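PDB 4OJU: SLH domain-containing protein from Pseudoflavonifractor capillosus, which is of unknown function but probably mediates protein binding at the cell surface through its BspA-type leucine-rich repeats. Local coordinates for the interface of chains A and B. Residues are numbered along the deposited sequence; one frame, centred on the assembly and turned at random. Chains: chain A/B, hypothetical leucine rich repeat protein.

The interface of chains A and B. Residues chain A 131-132; chain B 87, 109-110, 112, 131-132.
A:Arg131 and A:Trp132, neighbours on the loop between strands 125-127 and 138-141 in the BspA-type leucine-rich repeat part of the protein, reach across a two-fold symmetric interface between identical chains and join two copies in the deposited assembly; whether this pairing exists outside the crystal the structure alone does not show. The polar anchor is a two-pronged salt bridge. A:Arg131 sends its CG opposite the backbone nitrogen (chi1 -163°), and from there the chain runs straight out to meet B:Asp112 end-on. A:Arg131 NH2 donates to OD1 of the B:Asp112 carboxylate at 2.7 Å. A:Arg131 NH1 donates to B:Asp112 OD2 at 2.9 Å. Both oxygens use their syn lone pairs, and the guanidinium and carboxylate planes lie within 12° of each other, so the pair of nearly straight bonds fixes how the two flat groups are turned. B:Ser110 OG also donates to OD2, from above the carboxylate plane, and helps to hold the acid in place. B:Asp112 is also a magnesium-binding residue of this protein, but no magnesium ion is bound to this chain here; the carboxylate faces the arginine instead.

The indole of A:Trp132 lies under the same arginine, whose CG sits over the ring centre, 3.5 Å above its plane. The methyl CB of B:Ala109 packs against the opposite face near the rim, 3.7 Å from A:Trp132 CH2, while B:Ser110 CB meets the benzo edge in the ring plane. At the pyrrole side, A:Trp132 NE1 donates to the backbone O of B:Arg131 at 2.7 Å; the bond stays near the indole plane but comes in tilted from the carbonyl plane. Water 1 bridges the same B:Arg131 O and A:Arg131 NE, 3.1 Å from each.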
ATOM      1  N   ARG A 131      -6.837  -2.131  -2.257  1.00 21.50           N
ATOM      2  CA  ARG A 131      -5.413  -2.365  -2.522  1.00 21.66           C
ATOM      3  C   ARG A 131      -5.013  -1.789  -3.879  1.00 25.33           C
ATOM      4  O   ARG A 131      -5.766  -1.944  -4.846  1.00 23.89           O
ATOM      5  CB  ARG A 131      -5.081  -3.862  -2.474  1.00 20.10           C
ATOM      6  CG  ARG A 131      -3.577  -4.145  -2.318  1.00 26.92           C
ATOM      7  CD  ARG A 131      -3.372  -5.602  -1.979  1.00 28.34           C
ATOM      8  NE  ARG A 131      -1.958  -5.964  -1.921  1.00 25.55           N
ATOM      9  CZ  ARG A 131      -1.511  -7.199  -1.696  1.00 30.38           C
ATOM     10  NH1 ARG A 131      -2.362  -8.186  -1.464  1.00 25.48           N
ATOM     11  NH2 ARG A 131      -0.211  -7.447  -1.680  1.00 29.65           N
ATOM     12  N   TRP A 132      -3.860  -1.078  -3.922  1.00 22.23           N
ATOM     13  CA  TRP A 132      -3.250  -0.453  -5.114  1.00 23.64           C
ATOM     14  C   TRP A 132      -4.041   0.753  -5.633  1.00 29.68           C
ATOM     15  O   TRP A 132      -3.619   1.364  -6.614  1.00 30.51           O
ATOM     16  CB  TRP A 132      -3.020  -1.469  -6.277  1.00 21.92           C
ATOM     17  CG  TRP A 132      -2.357  -2.745  -5.853  1.00 22.10           C
ATOM     18  CD1 TRP A 132      -1.167  -2.876  -5.205  1.00 25.50           C
ATOM     19  CD2 TRP A 132      -2.890  -4.072  -5.988  1.00 21.77           C
ATOM     20  NE1 TRP A 132      -0.919  -4.205  -4.936  1.00 25.23           N
ATOM     21  CE2 TRP A 132      -1.953  -4.961  -5.417  1.00 25.80           C
ATOM     22  CE3 TRP A 132      -4.060  -4.601  -6.568  1.00 21.74           C
ATOM     23  CZ2 TRP A 132      -2.168  -6.344  -5.360  1.00 25.23           C
ATOM     24  CZ3 TRP A 132      -4.241  -5.977  -6.565  1.00 23.17           C
ATOM     25  CH2 TRP A 132      -3.310  -6.832  -5.948  1.00 24.22           C
TER
ATOM     26  N   TYR B  87      -1.868 -12.752  -8.286  0.50 18.58           N
ATOM     27  CA  TYR B  87      -2.639 -13.640  -7.406  0.50 18.86           C
ATOM     28  C   TYR B  87      -2.084 -15.077  -7.377  0.50 22.74           C
ATOM     29  O   TYR B  87      -2.831 -16.033  -7.171  0.50 23.16           O
ATOM     30  CB  TYR B  87      -4.153 -13.628  -7.760  0.50 20.13           C
ATOM     31  CG  TYR B  87      -4.640 -12.369  -8.452  0.50 20.91           C
ATOM     32  CD1 TYR B  87      -4.706 -11.154  -7.776  0.50 22.47           C
ATOM     33  CD2 TYR B  87      -5.091 -12.408  -9.767  0.50 21.75           C
ATOM     34  CE1 TYR B  87      -5.147  -9.993  -8.418  0.50 21.62           C
ATOM     35  CE2 TYR B  87      -5.539 -11.258 -10.414  0.50 23.05           C
ATOM     36  CZ  TYR B  87      -5.582 -10.056  -9.732  0.50 27.21           C
ATOM     37  OH  TYR B  87      -6.058  -8.938 -10.378  0.50 26.50           O
ATOM     38  N   ALA B 109       1.420  -8.854  -8.485  1.00 19.50           N
ATOM     39  CA  ALA B 109       0.337  -8.359  -7.618  1.00 20.06           C
ATOM     40  C   ALA B 109      -0.227  -9.447  -6.703  1.00 25.76           C
ATOM     41  O   ALA B 109      -0.604 -10.512  -7.177  1.00 25.77           O
ATOM     42  CB  ALA B 109      -0.798  -7.792  -8.467  1.00 20.89           C
ATOM     43  N   SER B 110      -0.256  -9.181  -5.387  1.00 22.36           N
ATOM     44  CA  SER B 110      -0.816 -10.108  -4.396  1.00 22.77           C
ATOM     45  C   SER B 110      -0.077 -11.473  -4.393  1.00 25.28           C
ATOM     46  O   SER B 110      -0.692 -12.510  -4.142  1.00 26.04           O
ATOM     47  CB  SER B 110      -2.323 -10.297  -4.631  1.00 24.89           C
ATOM     48  OG  SER B 110      -2.867 -11.093  -3.596  1.00 38.49           O
ATOM     49  N   ASP B 112       1.621 -12.737  -2.169  1.00 22.62           N
ATOM     50  CA  ASP B 112       1.841 -12.464  -0.763  1.00 22.57           C
ATOM     51  C   ASP B 112       2.644 -13.541  -0.013  1.00 27.63           C
ATOM     52  O   ASP B 112       2.984 -13.325   1.140  1.00 27.23           O
ATOM     53  CB  ASP B 112       0.508 -12.145  -0.081  1.00 25.33           C
ATOM     54  CG  ASP B 112      -0.114 -10.853  -0.633  1.00 27.46           C
ATOM     55  OD1 ASP B 112       0.644  -9.891  -0.910  1.00 26.33           O
ATOM     56  OD2 ASP B 112      -1.340 -10.799  -0.767  1.00 31.14           O
ATOM     57  N   ARG B 131       4.749  -2.924  -4.058  1.00 23.63           N
ATOM     58  CA  ARG B 131       3.278  -3.002  -4.189  1.00 23.99           C
ATOM     59  C   ARG B 131       2.801  -4.440  -4.334  1.00 26.54           C
ATOM     60  O   ARG B 131       1.629  -4.738  -4.135  1.00 28.18           O
ATOM     61  CB  ARG B 131       2.805  -2.247  -5.445  1.00 25.28           C
ATOM     62  CG  ARG B 131       3.105  -0.763  -5.519  1.00 32.70           C
ATOM     63  CD  ARG B 131       2.699  -0.312  -6.925  1.00 43.75           C
ATOM     64  NE  ARG B 131       1.276   0.032  -6.977  1.00 39.01           N
ATOM     65  CZ  ARG B 131       0.567   0.190  -8.087  1.00 50.16           C
ATOM     66  NH1 ARG B 131       1.121  -0.022  -9.277  1.00 34.28           N
ATOM     67  NH2 ARG B 131      -0.709   0.543  -8.018  1.00 40.26           N
ATOM     68  N   TRP B 132       3.685  -5.306  -4.765  1.00 23.97           N
ATOM     69  CA  TRP B 132       3.369  -6.676  -5.136  1.00 23.76           C
ATOM     70  C   TRP B 132       2.962  -7.587  -3.990  1.00 28.30           C
ATOM     71  O   TRP B 132       1.951  -8.277  -4.094  1.00 27.74           O
ATOM     72  CB  TRP B 132       4.562  -7.285  -5.858  1.00 21.52           C
ATOM     73  CG  TRP B 132       4.945  -6.557  -7.121  1.00 21.40           C
ATOM     74  CD1 TRP B 132       4.192  -5.651  -7.819  1.00 24.44           C
ATOM     75  CD2 TRP B 132       6.212  -6.621  -7.780  1.00 20.48           C
ATOM     76  NE1 TRP B 132       4.902  -5.183  -8.905  1.00 23.28           N
ATOM     77  CE2 TRP B 132       6.144  -5.768  -8.908  1.00 24.23           C
ATOM     78  CE3 TRP B 132       7.413  -7.304  -7.518  1.00 20.99           C
ATOM     79  CZ2 TRP B 132       7.236  -5.576  -9.767  1.00 23.10           C
ATOM     80  CZ3 TRP B 132       8.465  -7.170  -8.416  1.00 21.91           C
ATOM     81  CH2 TRP B 132       8.389  -6.274  -9.490  1.00 22.51           C
TER
HETATM   82  O   HOH W   1      -0.052  -3.530  -1.767  1.00 45.27           O